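PDB 4B7H: catalase from Corynebacterium glutamicum, which catalyses the breakdown of hydrogen peroxide to water and oxygen at a haem centre, and is inhibited by nitric oxide. Local coordinates for residues T90-D93 with L94-P97; D258-N261 with A262-G266; R317-F320 with A321-Q325. All coordinates share one frame; numbering follows the deposited sequence.

Overall arrangement
Following the chain from its N terminus, all three contacts are local and come in series; none nests inside or crosses another. Contact 1 (90-97) folds a tight turn within the loop joining strands 73-82 and 100-108 of the antiparallel sheet. Contact 2 (258-266) forms the last turns of helix 254-264, just before strand 270-279. Contact 3 (317-325) spans the whole of the short helix 319-324, from its N-cap to the residue after its end. All three pack on strand 73-82. Contacts 2 and 3 have centres about 17 Å apart. Contact 1 is distant from both, its centre about 30 Å from that of contact 2 and about 29 Å from that of contact 3.

Contact 1. Residues T90-D93 with L94-P97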
loop_
_atom_site.group_PDB
_atom_site.type_symbol
_atom_site.label_atom_id
_atom_site.label_comp_id
_atom_site.label_asym_id
_atom_site.label_seq_id
_atom_site.Cartn_x
_atom_site.Cartn_y
_atom_site.Cartn_z
ATOM N N THR A 90 8.542 31.421 27.558
ATOM C CA THR A 90 8.016 30.941 26.280
ATOM C C THR A 90 6.793 31.716 25.825
ATOM O O THR A 90 5.966 32.134 26.642
ATOM C CB THR A 90 7.668 29.430 26.315
ATOM O OG1 THR A 90 7.200 29.013 25.023
ATOM C CG2 THR A 90 6.591 29.151 27.358
ATOM N N LYS A 91 6.695 31.902 24.513
ATOM C CA LYS A 91 5.535 32.530 23.908
ATOM C C LYS A 91 4.556 31.491 23.380
ATOM O O LYS A 91 3.545 31.853 22.774
ATOM C CB LYS A 91 5.960 33.445 22.757
ATOM C CG LYS A 91 6.542 32.698 21.556
ATOM C CD LYS A 91 6.832 33.628 20.384
ATOM C CE LYS A 91 7.399 32.868 19.191
ATOM N NZ LYS A 91 7.713 33.791 18.068
ATOM N N ALA A 92 4.846 30.207 23.597
ATOM C CA ALA A 92 3.978 29.156 23.061
ATOM C C ALA A 92 2.548 29.368 23.569
ATOM O O ALA A 92 2.323 29.509 24.772
ATOM C CB ALA A 92 4.498 27.770 23.448
ATOM N N ASP A 93 1.589 29.411 22.650
ATOM C CA ASP A 93 0.230 29.801 23.002
ATOM C C ASP A 93 -0.380 28.953 24.116
ATOM O O ASP A 93 -0.964 29.493 25.058
ATOM C CB ASP A 93 -0.675 29.811 21.772
ATOM C CG ASP A 93 -1.967 30.551 22.024
ATOM O OD1 ASP A 93 -1.945 31.807 22.010
ATOM O OD2 ASP A 93 -3.002 29.879 22.245
ATOM N N LEU A 94 -0.219 27.633 24.036
ATOM C CA LEU A 94 -0.856 26.744 25.009
ATOM C C LEU A 94 -0.325 26.940 26.434
ATOM O O LEU A 94 -0.974 26.519 27.395
ATOM C CB LEU A 94 -0.705 25.270 24.610
ATOM C CG LEU A 94 0.603 24.571 25.011
ATOM C CD1 LEU A 94 0.462 23.065 24.821
ATOM C CD2 LEU A 94 1.799 25.096 24.216
ATOM N N PHE A 95 0.850 27.557 26.572
ATOM C CA PHE A 95 1.487 27.707 27.885
ATOM C C PHE A 95 1.257 29.080 28.514
ATOM O O PHE A 95 1.764 29.352 29.602
ATOM C CB PHE A 95 2.997 27.426 27.799
ATOM C CG PHE A 95 3.347 25.977 27.571
ATOM C CD1 PHE A 95 2.607 24.956 28.162
ATOM C CD2 PHE A 95 4.437 25.640 26.781
ATOM C CE1 PHE A 95 2.945 23.620 27.947
ATOM C CE2 PHE A 95 4.784 24.312 26.562
ATOM C CZ PHE A 95 4.041 23.303 27.148
ATOM N N GLN A 96 0.502 29.945 27.838
ATOM C CA GLN A 96 0.228 31.285 28.369
ATOM C C GLN A 96 -0.763 31.237 29.544
ATOM O O GLN A 96 -1.517 30.275 29.687
ATOM C CB GLN A 96 -0.258 32.217 27.252
ATOM C CG GLN A 96 0.724 32.350 26.089
ATOM C CD GLN A 96 2.113 32.774 26.535
ATOM O OE1 GLN A 96 2.302 33.877 27.058
ATOM N NE2 GLN A 96 3.097 31.898 26.336
ATOM N N PRO A 97 -0.754 32.270 30.410
ATOM C CA PRO A 97 -1.565 32.217 31.633
ATOM C C PRO A 97 -3.038 31.896 31.387
ATOM O O PRO A 97 -3.658 32.431 30.465
ATOM C CB PRO A 97 -1.425 33.633 32.201
ATOM C CG PRO A 97 -0.077 34.072 31.749
ATOM C CD PRO A 97 0.101 33.473 30.378
#
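Ala92 O is gripped by two donors, Phe95 N and the side-chain NE2 of Gln96. They reach it from opposite faces of its carbonyl plane. The Phe95 N to Ala92 O bond is 3.0 Å long, and the nearly straight Gln96 NE2 to Ala92 O bond (168°) has the same length. Gln96 NE2 also gives a bond to Thr90 O at 2.9 Å. Both acceptors lie close to the amide plane, so the two bonds together fix the rotation of the amide. The Gln96 chain gets there by folding back at its second torsion (chi2 -54°). Gln96 N adds a bond to Asp93 O at 3.2 Å.

The other side of the turn is apolar. Ala92 CB touches Leu94 CD2 at 3.9 Å and Phe95 CD2 at 4.0 Å. Leu94 CD2 sits over the centre of one face of the Phe95 ring. Thr90 CG2 meets Phe95 CB at 4.0 Å, and this pair slants across the turn. Leu94 and Phe95 also pack on Tyr137 of strand 135-142, and the Phe95 ring meets Trp216.

Asp93 forms a salt bridge with Lys99. Thr90 OG1 bonds to Gly336 O and accepts from Ala92 N at 3.0 Å, which makes an ST turn. This ST turn leads into a short 3-10 turn, within the loop between strands 73-82 and 100-108 of the antiparallel beta-barrel of the catalase fold.

Contact 2. Residues D258-N261 with A262-G266; sequences DLYN and AIENG
Tyr260 and Glu264 make the tight part of this contact, one helical turn apart. Glu264 CG lies over one face of the Tyr260 ring, 3.6 Å from the centroid and offset toward the rim, a CH-pi contact. The closest ring atom, Tyr260 CE1, is 3.4 Å from Glu264 CG. The Glu264 chain bends at its second torsion (chi2 -61°), and its carboxylate plane lies only 15° from the plane of the ring. Glu264 is exposed all the same. The Tyr260 hydroxyl is hydrogen-bonded to Lys167 of a second subunit.

The buried side is apolar. Leu259 and Ile263 lie alongside each other and point the same way, with CD1 of Leu259 4.0 Å from CD1 of Ile263. Both continue onto strand 73-82, Leu259 on His74 and Ile263 on Ala76. On another side of the helix, Asp258 forms a salt bridge with Arg204.

Asn261 and Asn265 make the loose side. Their side chains barely meet (Asn261 CB to Asn265 ND2 4.4 Å); the Asn265 amide lies instead against the carbonyl Asn261 O. Here the backbone does the holding: Asn265 N bonds to Asn261 O at 2.9 Å, bent to 141°, while Glu264 N bonds to Tyr260 O at 2.9 Å. Gly266 then takes a positive phi, and its N bonds back to Ile263 O at 3.1 Å. The arrangement is a Schellman motif at the C-terminal end of helix 254-264.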
loop_
_atom_site.group_PDB
_atom_site.type_symbol
_atom_site.label_atom_id
_atom_site.label_comp_id
_atom_site.label_asym_id
_atom_site.label_seq_id
_atom_site.Cartn_x
_atom_site.Cartn_y
_atom_site.Cartn_z
ATOM N N ASP A 258 -7.375 -0.817 33.020
ATOM C CA ASP A 258 -7.351 0.085 34.169
ATOM C C ASP A 258 -7.675 1.526 33.785
ATOM O O ASP A 258 -8.447 2.199 34.477
ATOM C CB ASP A 258 -5.994 0.040 34.865
ATOM C CG ASP A 258 -5.831 1.153 35.878
ATOM O OD1 ASP A 258 -6.231 0.958 37.049
ATOM O OD2 ASP A 258 -5.319 2.233 35.502
ATOM N N LEU A 259 -7.080 2.008 32.698
ATOM C CA LEU A 259 -7.298 3.401 32.313
ATOM C C LEU A 259 -8.744 3.619 31.844
ATOM O O LEU A 259 -9.376 4.620 32.222
ATOM C CB LEU A 259 -6.281 3.864 31.256
ATOM C CG LEU A 259 -6.434 5.323 30.807
ATOM C CD1 LEU A 259 -6.171 6.287 31.963
ATOM C CD2 LEU A 259 -5.521 5.627 29.636
ATOM N N TYR A 260 -9.269 2.679 31.052
ATOM C CA TYR A 260 -10.655 2.744 30.592
ATOM C C TYR A 260 -11.599 2.807 31.791
ATOM O O TYR A 260 -12.484 3.660 31.859
ATOM C CB TYR A 260 -10.997 1.532 29.703
ATOM C CG TYR A 260 -12.501 1.291 29.563
ATOM C CD1 TYR A 260 -13.260 2.041 28.681
ATOM C CD2 TYR A 260 -13.153 0.326 30.328
ATOM C CE1 TYR A 260 -14.634 1.842 28.542
ATOM C CE2 TYR A 260 -14.520 0.119 30.212
ATOM C CZ TYR A 260 -15.256 0.880 29.313
ATOM O OH TYR A 260 -16.613 0.676 29.193
ATOM N N ASN A 261 -11.408 1.885 32.726
ATOM C CA ASN A 261 -12.267 1.807 33.901
ATOM C C ASN A 261 -12.170 3.053 34.781
ATOM O O ASN A 261 -13.185 3.549 35.268
ATOM C CB ASN A 261 -11.937 0.559 34.726
ATOM C CG ASN A 261 -12.467 -0.721 34.103
ATOM O OD1 ASN A 261 -13.424 -0.704 33.333
ATOM N ND2 ASN A 261 -11.856 -1.845 34.458
ATOM N N ALA A 262 -10.956 3.566 34.978
ATOM C CA ALA A 262 -10.766 4.748 35.820
ATOM C C ALA A 262 -11.566 5.917 35.263
ATOM O O ALA A 262 -12.282 6.616 35.990
ATOM C CB ALA A 262 -9.298 5.112 35.910
ATOM N N ILE A 263 -11.466 6.123 33.961
ATOM C CA ILE A 263 -12.164 7.244 33.349
ATOM C C ILE A 263 -13.681 7.027 33.334
ATOM O O ILE A 263 -14.442 7.962 33.599
ATOM C CB ILE A 263 -11.600 7.562 31.953
ATOM C CG1 ILE A 263 -10.168 8.070 32.105
ATOM C CG2 ILE A 263 -12.466 8.597 31.231
ATOM C CD1 ILE A 263 -9.461 8.270 30.805
ATOM N N GLU A 264 -14.115 5.796 33.061
ATOM C CA GLU A 264 -15.544 5.477 33.078
ATOM C C GLU A 264 -16.155 5.720 34.460
ATOM O O GLU A 264 -17.321 6.121 34.578
ATOM C CB GLU A 264 -15.775 4.022 32.659
ATOM C CG GLU A 264 -15.626 3.763 31.173
ATOM C CD GLU A 264 -16.619 4.557 30.336
ATOM O OE1 GLU A 264 -17.834 4.448 30.607
ATOM O OE2 GLU A 264 -16.183 5.297 29.415
ATOM N N ASN A 265 -15.355 5.493 35.498
ATOM C CA ASN A 265 -15.817 5.622 36.876
ATOM C C ASN A 265 -15.655 7.032 37.432
ATOM O O ASN A 265 -15.999 7.293 38.580
ATOM C CB ASN A 265 -15.093 4.621 37.784
ATOM C CG ASN A 265 -15.404 3.181 37.434
ATOM O OD1 ASN A 265 -16.443 2.883 36.843
ATOM N ND2 ASN A 265 -14.501 2.276 37.798
ATOM N N GLY A 266 -15.121 7.943 36.628
ATOM C CA GLY A 266 -14.952 9.317 37.066
ATOM C C GLY A 266 -13.696 9.577 37.880
ATOM O O GLY A 266 -13.526 10.668 38.440
#

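Contact 3. Residues R317-F320 with A321-Q325; sequences RNFF and AQIEQ
The backbone enters helix 319-324 after Asn318 and widens into a pi-type turn at 321-324, where Phe319 O accepts from both Ile323 N at 2.8 Å and Glu324 N at 3.1 Å. Gln325 N continues the wide spacing by bonding to Phe320 O.

Asn318 is the N-cap. Its CG stands opposite the backbone N (chi1 179°), and OD1 accepts from Ala321 N at 2.9 Å in a nearly straight bond (169°). Gln322 returns the grip from inside the helix. Its extended side chain brings OE1 to Asn318 N at 3.1 Å, with the donor well above the amide carbonyl plane. The same OE1 takes a weak, bent bond from Arg317 N. The other end of this amide, NE2, bonds to Val10 O, so both ends of the Gln322 amide are held, while the guanidinium of Arg317 leads away to a salt bridge with Asp11. The start of the helix is thus a side-chain N-cap joined to the N-terminal part of the chain.

Two phenylalanines pack along the turn. Ile323 lies over one face of the Phe319 ring, with CG2 4.2 Å from Phe319 CE2, and the two side chains meet at about a right angle. The side chain of Ile323 is about 7 Å from a bound haem. Phe320 CD1 meets Glu324 CB, and the ring is tilted 21° from the Glu324 carboxylate. Phe320 CE2 touches Gln325 OE1 at 3.5 Å. That amide has two bonds to hold it: Gln325 NE2 reaches back to Ala321 O at 3.2 Å, and OE1 accepts from the backbone N of Gln386 of a third subunit.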
loop_
_atom_site.group_PDB
_atom_site.type_symbol
_atom_site.label_atom_id
_atom_site.label_comp_id
_atom_site.label_asym_id
_atom_site.label_seq_id
_atom_site.Cartn_x
_atom_site.Cartn_y
_atom_site.Cartn_z
ATOM N N ARG A 317 -13.982 7.291 21.650
ATOM C CA ARG A 317 -15.239 6.745 21.142
ATOM C C ARG A 317 -14.997 5.434 20.398
ATOM O O ARG A 317 -15.815 4.519 20.468
ATOM C CB ARG A 317 -15.912 7.728 20.183
ATOM C CG ARG A 317 -16.048 9.150 20.683
ATOM C CD ARG A 317 -17.096 9.285 21.750
ATOM N NE ARG A 317 -17.455 10.685 21.980
ATOM C CZ ARG A 317 -17.842 11.166 23.156
ATOM N NH1 ARG A 317 -17.907 10.364 24.210
ATOM N NH2 ARG A 317 -18.152 12.450 23.282
ATOM N N ASN A 318 -13.883 5.357 19.669
ATOM C CA ASN A 318 -13.536 4.168 18.896
ATOM C C ASN A 318 -12.021 4.005 18.958
ATOM O O ASN A 318 -11.280 4.885 18.509
ATOM C CB ASN A 318 -14.036 4.282 17.442
ATOM C CG ASN A 318 -13.668 3.072 16.587
ATOM O OD1 ASN A 318 -12.489 2.790 16.373
ATOM N ND2 ASN A 318 -14.677 2.366 16.073
ATOM N N PHE A 319 -11.579 2.903 19.561
ATOM C CA PHE A 319 -10.176 2.663 19.867
ATOM C C PHE A 319 -9.301 2.666 18.609
ATOM O O PHE A 319 -8.284 3.342 18.559
ATOM C CB PHE A 319 -10.049 1.333 20.616
ATOM C CG PHE A 319 -8.647 0.998 21.030
ATOM C CD1 PHE A 319 -7.808 0.292 20.182
ATOM C CD2 PHE A 319 -8.174 1.378 22.275
ATOM C CE1 PHE A 319 -6.512 -0.020 20.564
ATOM C CE2 PHE A 319 -6.875 1.068 22.667
ATOM C CZ PHE A 319 -6.046 0.374 21.805
ATOM N N PHE A 320 -9.682 1.892 17.599
ATOM C CA PHE A 320 -8.876 1.816 16.386
ATOM C C PHE A 320 -8.808 3.177 15.703
ATOM O O PHE A 320 -7.724 3.649 15.331
ATOM C CB PHE A 320 -9.431 0.768 15.417
ATOM C CG PHE A 320 -8.664 0.682 14.125
ATOM C CD1 PHE A 320 -7.579 -0.177 14.011
ATOM C CD2 PHE A 320 -9.016 1.467 13.030
ATOM C CE1 PHE A 320 -6.864 -0.266 12.817
ATOM C CE2 PHE A 320 -8.306 1.389 11.837
ATOM C CZ PHE A 320 -7.224 0.521 11.736
ATOM N N ALA A 321 -9.964 3.812 15.527
ATOM C CA ALA A 321 -10.010 5.039 14.738
ATOM C C ALA A 321 -9.254 6.191 15.385
ATOM O O ALA A 321 -8.696 7.032 14.677
ATOM C CB ALA A 321 -11.446 5.449 14.451
ATOM N N GLN A 322 -9.250 6.234 16.718
ATOM C CA GLN A 322 -8.746 7.394 17.457
ATOM C C GLN A 322 -7.440 7.171 18.212
ATOM O O GLN A 322 -6.748 8.138 18.531
ATOM C CB GLN A 322 -9.825 7.910 18.411
ATOM C CG GLN A 322 -11.046 8.410 17.664
ATOM C CD GLN A 322 -12.177 8.775 18.589
ATOM O OE1 GLN A 322 -12.465 8.059 19.546
ATOM N NE2 GLN A 322 -12.830 9.890 18.307
ATOM N N ILE A 323 -7.120 5.912 18.514
ATOM C CA ILE A 323 -5.887 5.570 19.227
ATOM C C ILE A 323 -4.912 4.834 18.304
ATOM O O ILE A 323 -3.769 5.264 18.133
ATOM C CB ILE A 323 -6.145 4.750 20.513
ATOM C CG1 ILE A 323 -7.091 5.507 21.452
ATOM C CG2 ILE A 323 -4.832 4.419 21.204
ATOM C CD1 ILE A 323 -6.579 6.867 21.911
ATOM N N GLU A 324 -5.354 3.746 17.675
ATOM C CA GLU A 324 -4.441 3.043 16.773
ATOM C C GLU A 324 -3.961 3.972 15.656
ATOM O O GLU A 324 -2.783 3.949 15.295
ATOM C CB GLU A 324 -5.056 1.763 16.194
ATOM C CG GLU A 324 -4.107 0.992 15.265
ATOM C CD GLU A 324 -2.891 0.396 15.971
ATOM O OE1 GLU A 324 -2.935 0.199 17.210
ATOM O OE2 GLU A 324 -1.876 0.126 15.283
ATOM N N GLN A 325 -4.870 4.804 15.143
ATOM C CA GLN A 325 -4.572 5.712 14.032
ATOM C C GLN A 325 -4.034 7.089 14.437
ATOM O O GLN A 325 -3.740 7.911 13.562
ATOM C CB GLN A 325 -5.814 5.935 13.165
ATOM C CG GLN A 325 -6.279 4.697 12.438
ATOM C CD GLN A 325 -7.356 4.988 11.411
ATOM O OE1 GLN A 325 -7.340 4.427 10.309
ATOM N NE2 GLN A 325 -8.310 5.861 11.768
#